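Local coordinates for mitotic checkpoint control protein kinase BUB1 (Drosophila melanogaster, PDB 6JKK) that acts in mitosis as a checkpoint kinase of the kinetochore, phosphorylating CENP-E to switch spindle microtubules from lateral association to end-on capture, and probably binds ATP, at residues I169-H174 against N309-R314; L299-R302 against M307-L310; D155-M160 against E325-E330; L190-C195 against E200-L205. One frame throughout, in Å; residues are numbered along the deposited sequence.

The four contacts involve the helical part of the kinase domain. Contacts 1 and 4 lie deepest, their centres about 14 and about 13 Å from the chain's centre, and touch through Ile169 with Leu203 and Leu173 with Leu205; the centres of contacts 2 and 3, at about 19 and about 23 Å, lie further out. Helix 156-175 serves both contact 1 and contact 3, meeting helix 310-322 toward its end and helix 325-339 at its start. Contact 2 shares Asn309 and Leu310 with contact 1. Chemistry differs: contact 1 sets a carboxylate against an amide and a water, contact 2 is wholly apolar, contact 3 pairs aromatic rings beside a cap, and contact 4 closes a strand pair.

Contact 1: residues I169-H174 against N309-R314; sequences IVDHLH and NLQQLR
Asp171 faces Leu310 and Gln311 where helices 156-175 and 310-322 of the kinase domain's helical lobe run nearly antiparallel (166°), their local axes 10.5 Å apart. Along Asp171, CB lies 3.9 Å from Leu310 CD1, and CG swings anti to the backbone N (chi1 -161°), which carries the carboxylate along the leucine. OD1 passes Leu310 CB at 3.8 Å and accepts from a water at 2.8 Å; the same water accepts from Leu310 N, linking the carboxylate to the first turn of helix 310-322. OD2 takes the N-H of Gln311 NE2 at 2.8 Å in an almost straight bond (174°). It is met on its anti side, tilted out of the carboxylate plane, while the donor keeps OD2 within its own amide plane. That amide is fixed at its other end too, since Gln311 OE1 accepts from Arg314 NH1 at 3.0 Å on an in-plane lone pair. Beside these polar bonds Val170 CG1 meets Leu310 CD1 at 4.1 Å. A leucine at Gln311 would probably leave OD2 without its donor and Arg314 NH1 without this acceptor. By donating to Asp168 and Asp171, NE2 probably eases the repulsion between their carboxylates, and Arg314 adds a long, weak ion pair with Asp168.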
loop_
_atom_site.group_PDB
_atom_site.type_symbol
_atom_site.label_atom_id
_atom_site.label_comp_id
_atom_site.label_asym_id
_atom_site.label_seq_id
_atom_site.Cartn_x
_atom_site.Cartn_y
_atom_site.Cartn_z
ATOM N N ILE A 169 0.931 -1.919 9.668
ATOM C CA ILE A 169 1.593 -1.017 8.725
ATOM C C ILE A 169 0.804 0.283 8.537
ATOM O O ILE A 169 1.378 1.377 8.534
ATOM C CB ILE A 169 1.824 -1.717 7.363
ATOM C CG1 ILE A 169 2.854 -2.844 7.522
ATOM C CG2 ILE A 169 2.293 -0.725 6.312
ATOM C CD1 ILE A 169 2.931 -3.800 6.324
ATOM N N VAL A 170 -0.512 0.160 8.395
ATOM C CA VAL A 170 -1.377 1.326 8.221
ATOM C C VAL A 170 -1.438 2.166 9.497
ATOM O O VAL A 170 -1.405 3.402 9.442
ATOM C CB VAL A 170 -2.792 0.883 7.777
ATOM C CG1 VAL A 170 -3.759 2.058 7.742
ATOM C CG2 VAL A 170 -2.712 0.230 6.417
ATOM N N ASP A 171 -1.529 1.498 10.648
ATOM C CA ASP A 171 -1.542 2.193 11.932
ATOM C C ASP A 171 -0.304 3.082 12.083
ATOM O O ASP A 171 -0.408 4.261 12.434
ATOM C CB ASP A 171 -1.622 1.178 13.078
ATOM C CG ASP A 171 -2.095 1.795 14.388
ATOM O OD1 ASP A 171 -2.981 2.679 14.363
ATOM O OD2 ASP A 171 -1.584 1.385 15.452
ATOM N N HIS A 172 0.870 2.529 11.799
ATOM C CA HIS A 172 2.099 3.311 11.909
ATOM C C HIS A 172 2.170 4.409 10.854
ATOM O O HIS A 172 2.734 5.474 11.105
ATOM C CB HIS A 172 3.335 2.411 11.822
ATOM C CG HIS A 172 3.635 1.674 13.091
ATOM N ND1 HIS A 172 3.018 0.487 13.428
ATOM C CD2 HIS A 172 4.482 1.957 14.108
ATOM C CE1 HIS A 172 3.471 0.072 14.597
ATOM N NE2 HIS A 172 4.365 0.945 15.029
ATOM N N LEU A 173 1.603 4.157 9.676
ATOM C CA LEU A 173 1.582 5.187 8.632
ATOM C C LEU A 173 0.706 6.374 9.041
ATOM O O LEU A 173 1.082 7.533 8.858
ATOM C CB LEU A 173 1.090 4.606 7.299
ATOM C CG LEU A 173 1.149 5.562 6.103
ATOM C CD1 LEU A 173 2.579 5.718 5.609
ATOM C CD2 LEU A 173 0.254 5.089 4.971
ATOM N N HIS A 174 -0.471 6.084 9.591
ATOM C CA HIS A 174 -1.377 7.144 10.006
ATOM C C HIS A 174 -0.801 7.920 11.197
ATOM O O HIS A 174 -1.011 9.121 11.325
ATOM C CB HIS A 174 -2.767 6.563 10.305
ATOM C CG HIS A 174 -3.485 6.080 9.079
ATOM N ND1 HIS A 174 -4.732 5.493 9.126
ATOM C CD2 HIS A 174 -3.126 6.100 7.773
ATOM C CE1 HIS A 174 -5.111 5.177 7.899
ATOM N NE2 HIS A 174 -4.154 5.534 7.059
ATOM N N ASN A 309 -9.655 2.103 16.800
ATOM C CA ASN A 309 -8.387 1.575 17.303
ATOM C C ASN A 309 -7.951 0.355 16.486
ATOM O O ASN A 309 -8.498 -0.738 16.653
ATOM C CB ASN A 309 -8.523 1.220 18.795
ATOM C CG ASN A 309 -7.189 0.866 19.452
ATOM O OD1 ASN A 309 -6.319 0.258 18.837
ATOM N ND2 ASN A 309 -7.036 1.241 20.716
ATOM N N LEU A 310 -6.963 0.541 15.614
ATOM C CA LEU A 310 -6.482 -0.540 14.755
ATOM C C LEU A 310 -5.764 -1.639 15.553
ATOM O O LEU A 310 -5.753 -2.805 15.147
ATOM C CB LEU A 310 -5.563 0.006 13.654
ATOM C CG LEU A 310 -6.135 1.080 12.724
ATOM C CD1 LEU A 310 -5.205 1.351 11.544
ATOM C CD2 LEU A 310 -7.512 0.678 12.218
ATOM N N GLN A 311 -5.165 -1.270 16.683
ATOM C CA GLN A 311 -4.485 -2.250 17.524
ATOM C C GLN A 311 -5.466 -3.211 18.183
ATOM O O GLN A 311 -5.155 -4.390 18.346
ATOM C CB GLN A 311 -3.604 -1.568 18.578
ATOM C CG GLN A 311 -2.363 -0.892 17.976
ATOM C CD GLN A 311 -1.525 -1.830 17.107
ATOM O OE1 GLN A 311 -1.307 -2.994 17.456
ATOM N NE2 GLN A 311 -1.041 -1.319 15.974
ATOM N N GLN A 312 -6.644 -2.714 18.554
ATOM C CA GLN A 312 -7.691 -3.583 19.115
ATOM C C GLN A 312 -8.123 -4.622 18.077
ATOM O O GLN A 312 -8.425 -5.773 18.410
ATOM C CB GLN A 312 -8.898 -2.756 19.565
ATOM C CG GLN A 312 -10.175 -3.570 19.806
ATOM C CD GLN A 312 -10.041 -4.568 20.943
ATOM O OE1 GLN A 312 -9.272 -4.357 21.881
ATOM N NE2 GLN A 312 -10.791 -5.664 20.864
ATOM N N LEU A 313 -8.141 -4.219 16.814
ATOM C CA LEU A 313 -8.470 -5.154 15.744
ATOM C C LEU A 313 -7.372 -6.207 15.599
ATOM O O LEU A 313 -7.658 -7.389 15.376
ATOM C CB LEU A 313 -8.700 -4.417 14.424
ATOM C CG LEU A 313 -9.917 -3.495 14.400
ATOM C CD1 LEU A 313 -10.085 -2.851 13.030
ATOM C CD2 LEU A 313 -11.172 -4.252 14.795
ATOM N N ARG A 314 -6.117 -5.782 15.741
ATOM C CA ARG A 314 -5.000 -6.720 15.685
ATOM C C ARG A 314 -5.121 -7.709 16.841
ATOM O O ARG A 314 -4.895 -8.901 16.660
ATOM C CB ARG A 314 -3.652 -5.991 15.732
ATOM C CG ARG A 314 -3.314 -5.205 14.475
ATOM C CD ARG A 314 -1.876 -4.674 14.508
ATOM N NE ARG A 314 -0.885 -5.746 14.382
ATOM C CZ ARG A 314 -0.044 -6.121 15.342
ATOM N NH1 ARG A 314 -0.033 -5.497 16.515
ATOM N NH2 ARG A 314 0.818 -7.111 15.122
HETATM O O HOH W 1 -4.865 2.255 16.321
#

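Contact 2: residues L299-R302 against M307-L310; sequences LNIR and MPNL
Ile301 projects toward Pro308 and crosses its ring at about a right angle. The isoleucine presents one arm rather than a single point: CG1 and CD1 are each 3.6 Å from Pro308 CD, and Pro308 CG follows at 3.9 Å from Ile301 CD1. The proline therefore offers its CD-CG edge to the whole ethyl branch. With CG1 anti to the carbonyl carbon (chi1 -59°), the other branch, CG2, is turned to the Met307 side, where it lies near both Pro308 CD, at 4.0 Å, and Met307 CE, at 4.1 Å. Met307 also crosses the isoleucine at roughly a right angle, but it arrives indirectly. Its CB leaves the backbone away from the 299-302 segment, and bends at chi2 (-62°) and chi3 (115°) fold the chain round until the methyl reaches Ile301. Gln246 and Leu249 of helix 246-261 also meet the isoleucine side chain. An alanine at Ile301 would probably open a gap beside Pro308 CD and leave the Met307 methyl without its contact. The loop between helix 288-299 and helix 310-322 is drawn together here, and the Asn309 side chain, next in sequence, caps the start of helix 310-322. No hydrogen bond spans the two segments, and Pro308 has no N-H to give; between them the contact is apolar van der Waals packing.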
loop_
_atom_site.group_PDB
_atom_site.type_symbol
_atom_site.label_atom_id
_atom_site.label_comp_id
_atom_site.label_asym_id
_atom_site.label_seq_id
_atom_site.Cartn_x
_atom_site.Cartn_y
_atom_site.Cartn_z
ATOM N N LEU A 299 -15.308 0.083 8.188
ATOM C CA LEU A 299 -16.162 0.701 7.171
ATOM C C LEU A 299 -17.077 1.789 7.723
ATOM O O LEU A 299 -17.499 2.689 6.990
ATOM C CB LEU A 299 -17.023 -0.356 6.475
ATOM C CG LEU A 299 -16.334 -1.296 5.492
ATOM C CD1 LEU A 299 -17.312 -2.323 4.959
ATOM C CD2 LEU A 299 -15.743 -0.493 4.354
ATOM N N ASN A 300 -17.406 1.698 9.005
ATOM C CA ASN A 300 -18.401 2.592 9.574
ATOM C C ASN A 300 -17.820 3.434 10.692
ATOM O O ASN A 300 -17.845 3.037 11.859
ATOM C CB ASN A 300 -19.605 1.792 10.063
ATOM C CG ASN A 300 -20.272 1.008 8.945
ATOM O OD1 ASN A 300 -21.204 1.494 8.304
ATOM N ND2 ASN A 300 -19.796 -0.208 8.706
ATOM N N ILE A 301 -17.300 4.599 10.317
ATOM C CA ILE A 301 -16.626 5.502 11.247
ATOM C C ILE A 301 -17.426 6.796 11.385
ATOM O O ILE A 301 -17.881 7.363 10.387
ATOM C CB ILE A 301 -15.182 5.780 10.774
ATOM C CG1 ILE A 301 -14.413 4.459 10.694
ATOM C CG2 ILE A 301 -14.473 6.748 11.705
ATOM C CD1 ILE A 301 -13.202 4.486 9.778
ATOM N N ARG A 302 -17.608 7.248 12.624
ATOM C CA ARG A 302 -18.524 8.345 12.929
ATOM C C ARG A 302 -18.122 9.669 12.279
ATOM O O ARG A 302 -18.935 10.323 11.614
ATOM C CB ARG A 302 -18.634 8.519 14.446
ATOM C CG ARG A 302 -20.049 8.696 14.953
ATOM C CD ARG A 302 -20.124 8.479 16.457
ATOM N NE ARG A 302 -19.434 9.527 17.202
ATOM C CZ ARG A 302 -18.397 9.322 18.005
ATOM N NH1 ARG A 302 -17.926 8.094 18.179
ATOM N NH2 ARG A 302 -17.838 10.343 18.646
ATOM N N MET A 307 -10.488 8.023 14.756
ATOM C CA MET A 307 -10.476 6.785 13.981
ATOM C C MET A 307 -10.610 5.588 14.919
ATOM O O MET A 307 -10.307 5.695 16.106
ATOM C CB MET A 307 -9.182 6.680 13.171
ATOM C CG MET A 307 -9.043 7.740 12.086
ATOM S SD MET A 307 -10.356 7.613 10.856
ATOM C CE MET A 307 -11.190 9.175 11.125
ATOM N N PRO A 308 -11.087 4.445 14.400
ATOM C CA PRO A 308 -11.123 3.231 15.222
ATOM C C PRO A 308 -9.731 2.786 15.661
ATOM O O PRO A 308 -8.748 3.061 14.968
ATOM C CB PRO A 308 -11.713 2.182 14.271
ATOM C CG PRO A 308 -11.519 2.738 12.893
ATOM C CD PRO A 308 -11.665 4.219 13.065
ATOM N N ASN A 309 -9.655 2.103 16.800
ATOM C CA ASN A 309 -8.387 1.575 17.303
ATOM C C ASN A 309 -7.951 0.355 16.486
ATOM O O ASN A 309 -8.498 -0.738 16.653
ATOM C CB ASN A 309 -8.523 1.220 18.795
ATOM C CG ASN A 309 -7.189 0.866 19.452
ATOM O OD1 ASN A 309 -6.319 0.258 18.837
ATOM N ND2 ASN A 309 -7.036 1.241 20.716
ATOM N N LEU A 310 -6.963 0.541 15.614
ATOM C CA LEU A 310 -6.482 -0.540 14.755
ATOM C C LEU A 310 -5.764 -1.639 15.553
ATOM O O LEU A 310 -5.753 -2.805 15.147
ATOM C CB LEU A 310 -5.563 0.006 13.654
ATOM C CG LEU A 310 -6.135 1.080 12.724
ATOM C CD1 LEU A 310 -5.205 1.351 11.544
ATOM C CD2 LEU A 310 -7.512 0.678 12.218
#

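Contact 3: residues D155-M160 against E325-E330; sequences DEYVVM and EKYVAE
Asp155 and Tyr327 provide the polar part of the contact. Tyr327 OH points its hydrogen bond at Asp155 OD1; the modelled 2.4 Å is very short, so the pairing is better supported than its exact length. The carboxylate oxygen sits at the ring's edge, near its plane, with carboxylate and ring planes 38° apart. Asp155 is also the N-cap of helix 156-175: its OD2 accepts from Tyr157 N at 2.8 Å, the donor lying above the carboxylate plane, and weakly from Val158 N. A CG anti to the backbone N (chi1 -179°) places one carboxylate where OD2 caps the helix and OD1 lies against the Tyr327 hydroxyl. The aromatic part is an offset edge-to-face pair. Tyr327 turns its edge to the face of Tyr157, with centroids 5.8 Å apart, planes at 72°, and CE2 of Tyr327 3.9 Å from CD1 of Tyr157. On the opposite face of Tyr157, the methyl CE of Met160 rests 3.5 Å above the plane, over the ring centre, so the ring is held between a methyl and an aromatic edge. Its hydroxyl bonds Lys324, just ahead of helix 325-339. The apolar part is completed by Val328 CG2, which approaches Tyr157 CD2 obliquely at 3.7 Å. Leu321 of helix 310-322 touches both Tyr157 and Val328. The start of helix 156-175 thus packs on helix 325-339, on helix 310-322 (Met160 on Leu317 and Ala320) and on helix 288-299 (Val159 and Met160 on Trp291).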
loop_
_atom_site.group_PDB
_atom_site.type_symbol
_atom_site.label_atom_id
_atom_site.label_comp_id
_atom_site.label_asym_id
_atom_site.label_seq_id
_atom_site.Cartn_x
_atom_site.Cartn_y
_atom_site.Cartn_z
ATOM N N ASP A 155 -6.122 -19.539 2.720
ATOM C CA ASP A 155 -6.597 -20.048 4.003
ATOM C C ASP A 155 -6.951 -18.907 4.948
ATOM O O ASP A 155 -6.212 -17.926 5.051
ATOM C CB ASP A 155 -5.542 -20.942 4.643
ATOM C CG ASP A 155 -5.987 -21.508 5.967
ATOM O OD1 ASP A 155 -6.515 -22.634 5.987
ATOM O OD2 ASP A 155 -5.800 -20.828 6.994
ATOM N N GLU A 156 -8.086 -19.048 5.630
ATOM C CA GLU A 156 -8.613 -17.995 6.492
ATOM C C GLU A 156 -7.588 -17.509 7.511
ATOM O O GLU A 156 -7.466 -16.309 7.756
ATOM C CB GLU A 156 -9.866 -18.494 7.223
ATOM C CG GLU A 156 -10.596 -17.392 7.983
ATOM C CD GLU A 156 -11.553 -17.921 9.021
ATOM O OE1 GLU A 156 -11.674 -19.158 9.150
ATOM O OE2 GLU A 156 -12.184 -17.096 9.716
ATOM N N TYR A 157 -6.845 -18.437 8.101
ATOM C CA TYR A 157 -5.890 -18.072 9.146
ATOM C C TYR A 157 -4.645 -17.394 8.578
ATOM O O TYR A 157 -4.087 -16.486 9.203
ATOM C CB TYR A 157 -5.568 -19.282 10.028
ATOM C CG TYR A 157 -6.719 -19.607 10.951
ATOM C CD1 TYR A 157 -7.807 -20.352 10.505
ATOM C CD2 TYR A 157 -6.739 -19.133 12.254
ATOM C CE1 TYR A 157 -8.869 -20.635 11.344
ATOM C CE2 TYR A 157 -7.796 -19.410 13.097
ATOM C CZ TYR A 157 -8.857 -20.155 12.636
ATOM O OH TYR A 157 -9.906 -20.420 13.488
ATOM N N VAL A 158 -4.228 -17.803 7.382
ATOM C CA VAL A 158 -3.177 -17.060 6.680
ATOM C C VAL A 158 -3.647 -15.626 6.419
ATOM O O VAL A 158 -2.880 -14.671 6.584
ATOM C CB VAL A 158 -2.751 -17.754 5.366
ATOM C CG1 VAL A 158 -1.802 -16.872 4.578
ATOM C CG2 VAL A 158 -2.077 -19.077 5.668
ATOM N N VAL A 159 -4.916 -15.467 6.045
ATOM C CA VAL A 159 -5.454 -14.123 5.820
ATOM C C VAL A 159 -5.471 -13.313 7.126
ATOM O O VAL A 159 -5.151 -12.121 7.124
ATOM C CB VAL A 159 -6.853 -14.143 5.156
ATOM C CG1 VAL A 159 -7.377 -12.722 4.953
ATOM C CG2 VAL A 159 -6.804 -14.880 3.806
ATOM N N MET A 160 -5.821 -13.955 8.240
ATOM C CA MET A 160 -5.790 -13.262 9.529
ATOM C C MET A 160 -4.389 -12.747 9.833
ATOM O O MET A 160 -4.220 -11.626 10.332
ATOM C CB MET A 160 -6.218 -14.186 10.664
ATOM C CG MET A 160 -7.615 -14.707 10.563
ATOM S SD MET A 160 -7.941 -15.623 12.067
ATOM C CE MET A 160 -9.326 -16.603 11.494
ATOM N N GLU A 325 -3.073 -22.748 17.251
ATOM C CA GLU A 325 -1.658 -22.529 16.948
ATOM C C GLU A 325 -1.040 -23.614 16.060
ATOM O O GLU A 325 -0.225 -23.317 15.179
ATOM C CB GLU A 325 -0.854 -22.360 18.237
ATOM C CG GLU A 325 -1.405 -21.271 19.139
ATOM C CD GLU A 325 -0.384 -20.754 20.129
ATOM O OE1 GLU A 325 0.145 -21.566 20.919
ATOM O OE2 GLU A 325 -0.114 -19.534 20.112
ATOM N N LYS A 326 -1.439 -24.863 16.284
ATOM C CA LYS A 326 -0.925 -25.980 15.495
ATOM C C LYS A 326 -1.377 -25.891 14.034
ATOM O O LYS A 326 -0.558 -26.001 13.116
ATOM C CB LYS A 326 -1.366 -27.315 16.104
ATOM C CG LYS A 326 -0.299 -28.396 16.059
ATOM C CD LYS A 326 -0.657 -29.505 15.081
ATOM C CE LYS A 326 -1.513 -30.586 15.737
ATOM N NZ LYS A 326 -2.072 -31.552 14.743
ATOM N N TYR A 327 -2.677 -25.697 13.819
ATOM C CA TYR A 327 -3.213 -25.539 12.467
ATOM C C TYR A 327 -2.569 -24.379 11.721
ATOM O O TYR A 327 -2.255 -24.491 10.533
ATOM C CB TYR A 327 -4.728 -25.321 12.497
ATOM C CG TYR A 327 -5.311 -25.124 11.113
ATOM C CD1 TYR A 327 -5.635 -26.217 10.320
ATOM C CD2 TYR A 327 -5.507 -23.847 10.588
ATOM C CE1 TYR A 327 -6.154 -26.051 9.053
ATOM C CE2 TYR A 327 -6.025 -23.669 9.319
ATOM C CZ TYR A 327 -6.348 -24.777 8.558
ATOM O OH TYR A 327 -6.867 -24.618 7.295
ATOM N N VAL A 328 -2.399 -23.260 12.418
ATOM C CA VAL A 328 -1.870 -22.041 11.813
ATOM C C VAL A 328 -0.433 -22.244 11.334
ATOM O O VAL A 328 -0.063 -21.804 10.244
ATOM C CB VAL A 328 -1.959 -20.854 12.803
ATOM C CG1 VAL A 328 -1.180 -19.655 12.294
ATOM C CG2 VAL A 328 -3.411 -20.477 13.034
ATOM N N ALA A 329 0.368 -22.931 12.143
ATOM C CA ALA A 329 1.745 -23.222 11.765
ATOM C C ALA A 329 1.779 -24.092 10.511
ATOM O O ALA A 329 2.605 -23.875 9.623
ATOM C CB ALA A 329 2.483 -23.892 12.911
ATOM N N GLU A 330 0.880 -25.073 10.444
ATOM C CA GLU A 330 0.742 -25.922 9.258
ATOM C C GLU A 330 0.312 -25.114 8.038
ATOM O O GLU A 330 0.887 -25.248 6.953
ATOM C CB GLU A 330 -0.283 -27.027 9.504
ATOM C CG GLU A 330 0.131 -28.068 10.525
ATOM C CD GLU A 330 -1.017 -28.991 10.889
ATOM O OE1 GLU A 330 -2.068 -28.916 10.217
ATOM O OE2 GLU A 330 -0.871 -29.782 11.845
#

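Contact 4: residues L190-C195 against E200-L205; sequences LMKPIC and EVSLQL
Met191 lays its bent thioether over one face of the Gln204 carboxamide: CE stands 4.1 Å from both OE1 and NE2 of Gln204, whose NE2 is bonded to Pro112 O. Nearer the backbone, Met191 CG packs on Gln204 CB at 3.6 Å. The second flat group, the Glu200 carboxylate, has Lys192 NZ well off its plane, and their salt bridge is long, 3.7 Å between NZ and OE2. The ammonium is gripped more firmly by Val201 O at 2.9 Å, from above the carbonyl plane, and by Ser202 OG at 3.1 Å. With Lys192 CG between the backbone N and the carbonyl carbon (chi1 59°), the chain runs out extended, then bends at chi4 to bring NZ in. Ser202 OG also lies 2.9 Å from Pro193 O, so this hydroxyl reaches across to two groups of the 190-195 segment. The backbone bond from Met191 N to Ser202 O (2.7 Å) follows the non-hydrogen-bonded antiparallel pair Leu190-Leu203, whose CD1 methyls touch. Strands 188-190 and 203-205 so joined fit the small antiparallel hairpin that protein kinases carry between the catalytic loop and the Asp-Phe-Gly motif, here with its connecting loop fastened by lysine and serine.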
loop_
_atom_site.group_PDB
_atom_site.type_symbol
_atom_site.label_atom_id
_atom_site.label_comp_id
_atom_site.label_asym_id
_atom_site.label_seq_id
_atom_site.Cartn_x
_atom_site.Cartn_y
_atom_site.Cartn_z
ATOM N N LEU A 190 4.790 -8.840 -0.926
ATOM C CA LEU A 190 5.308 -9.815 0.033
ATOM C C LEU A 190 6.805 -9.904 -0.186
ATOM O O LEU A 190 7.259 -10.342 -1.248
ATOM C CB LEU A 190 4.660 -11.187 -0.170
ATOM C CG LEU A 190 5.080 -12.312 0.782
ATOM C CD1 LEU A 190 4.693 -11.973 2.198
ATOM C CD2 LEU A 190 4.437 -13.620 0.382
ATOM N N MET A 191 7.572 -9.489 0.816
ATOM C CA MET A 191 9.015 -9.335 0.663
ATOM C C MET A 191 9.757 -10.600 1.060
ATOM O O MET A 191 10.865 -10.861 0.580
ATOM C CB MET A 191 9.509 -8.164 1.509
ATOM C CG MET A 191 8.817 -6.856 1.185
ATOM S SD MET A 191 8.946 -6.467 -0.571
ATOM C CE MET A 191 10.681 -6.034 -0.689
ATOM N N LYS A 192 9.134 -11.387 1.931
ATOM C CA LYS A 192 9.741 -12.618 2.421
ATOM C C LYS A 192 8.647 -13.539 2.955
ATOM O O LYS A 192 7.515 -13.093 3.154
ATOM C CB LYS A 192 10.787 -12.299 3.500
ATOM C CG LYS A 192 10.275 -11.546 4.716
ATOM C CD LYS A 192 11.420 -11.357 5.715
ATOM C CE LYS A 192 11.016 -10.509 6.907
ATOM N NZ LYS A 192 9.829 -11.047 7.609
ATOM N N PRO A 193 8.964 -14.830 3.168
ATOM C CA PRO A 193 7.924 -15.732 3.681
ATOM C C PRO A 193 7.409 -15.278 5.050
ATOM O O PRO A 193 8.052 -14.456 5.693
ATOM C CB PRO A 193 8.658 -17.072 3.799
ATOM C CG PRO A 193 9.783 -16.981 2.803
ATOM C CD PRO A 193 10.211 -15.549 2.838
ATOM N N ILE A 194 6.259 -15.788 5.474
ATOM C CA ILE A 194 5.693 -15.441 6.783
ATOM C C ILE A 194 6.372 -16.242 7.897
ATOM O O ILE A 194 6.730 -17.394 7.677
ATOM C CB ILE A 194 4.163 -15.721 6.812
ATOM C CG1 ILE A 194 3.412 -14.714 5.953
ATOM C CG2 ILE A 194 3.602 -15.620 8.201
ATOM C CD1 ILE A 194 3.366 -15.074 4.526
ATOM N N CYS A 195 6.568 -15.631 9.072
ATOM C CA CYS A 195 6.913 -16.380 10.288
ATOM C C CYS A 195 5.658 -16.594 11.121
ATOM O O CYS A 195 4.724 -15.796 11.067
ATOM C CB CYS A 195 7.948 -15.651 11.146
ATOM S SG CYS A 195 8.782 -14.277 10.354
ATOM N N GLU A 200 6.448 -9.959 13.199
ATOM C CA GLU A 200 7.475 -9.634 12.211
ATOM C C GLU A 200 6.790 -9.388 10.878
ATOM O O GLU A 200 5.919 -10.154 10.455
ATOM C CB GLU A 200 8.554 -10.722 12.097
ATOM C CG GLU A 200 9.454 -10.637 10.866
ATOM C CD GLU A 200 10.394 -9.446 10.889
ATOM O OE1 GLU A 200 11.454 -9.529 11.550
ATOM O OE2 GLU A 200 10.074 -8.425 10.242
ATOM N N VAL A 201 7.166 -8.297 10.230
ATOM C CA VAL A 201 6.505 -7.898 9.000
ATOM C C VAL A 201 7.173 -8.550 7.790
ATOM O O VAL A 201 8.402 -8.556 7.668
ATOM C CB VAL A 201 6.436 -6.352 8.885
ATOM C CG1 VAL A 201 7.138 -5.697 10.064
ATOM C CG2 VAL A 201 7.012 -5.857 7.567
ATOM N N SER A 202 6.353 -9.136 6.923
ATOM C CA SER A 202 6.841 -9.686 5.668
ATOM C C SER A 202 6.269 -8.910 4.493
ATOM O O SER A 202 6.643 -9.152 3.341
ATOM C CB SER A 202 6.478 -11.164 5.548
ATOM O OG SER A 202 7.066 -11.916 6.593
ATOM N N LEU A 203 5.370 -7.973 4.795
ATOM C CA LEU A 203 4.741 -7.127 3.782
ATOM C C LEU A 203 5.379 -5.743 3.675
ATOM O O LEU A 203 5.969 -5.241 4.632
ATOM C CB LEU A 203 3.260 -6.943 4.110
ATOM C CG LEU A 203 2.166 -7.747 3.413
ATOM C CD1 LEU A 203 2.668 -9.037 2.780
ATOM C CD2 LEU A 203 1.037 -8.017 4.394
ATOM N N GLN A 204 5.232 -5.118 2.510
ATOM C CA GLN A 204 5.700 -3.745 2.308
ATOM C C GLN A 204 4.666 -2.964 1.508
ATOM O O GLN A 204 4.202 -3.425 0.461
ATOM C CB GLN A 204 7.044 -3.737 1.577
ATOM C CG GLN A 204 7.651 -2.346 1.373
ATOM C CD GLN A 204 8.993 -2.400 0.668
ATOM O OE1 GLN A 204 9.071 -2.269 -0.555
ATOM N NE2 GLN A 204 10.057 -2.598 1.436
ATOM N N LEU A 205 4.303 -1.787 2.010
ATOM C CA LEU A 205 3.376 -0.894 1.316
ATOM C C LEU A 205 4.153 -0.049 0.309
ATOM O O LEU A 205 5.192 0.527 0.649
ATOM C CB LEU A 205 2.681 0.017 2.331
ATOM C CG LEU A 205 1.629 0.993 1.803
ATOM C CD1 LEU A 205 0.458 0.232 1.217
ATOM C CD2 LEU A 205 1.159 1.926 2.917
#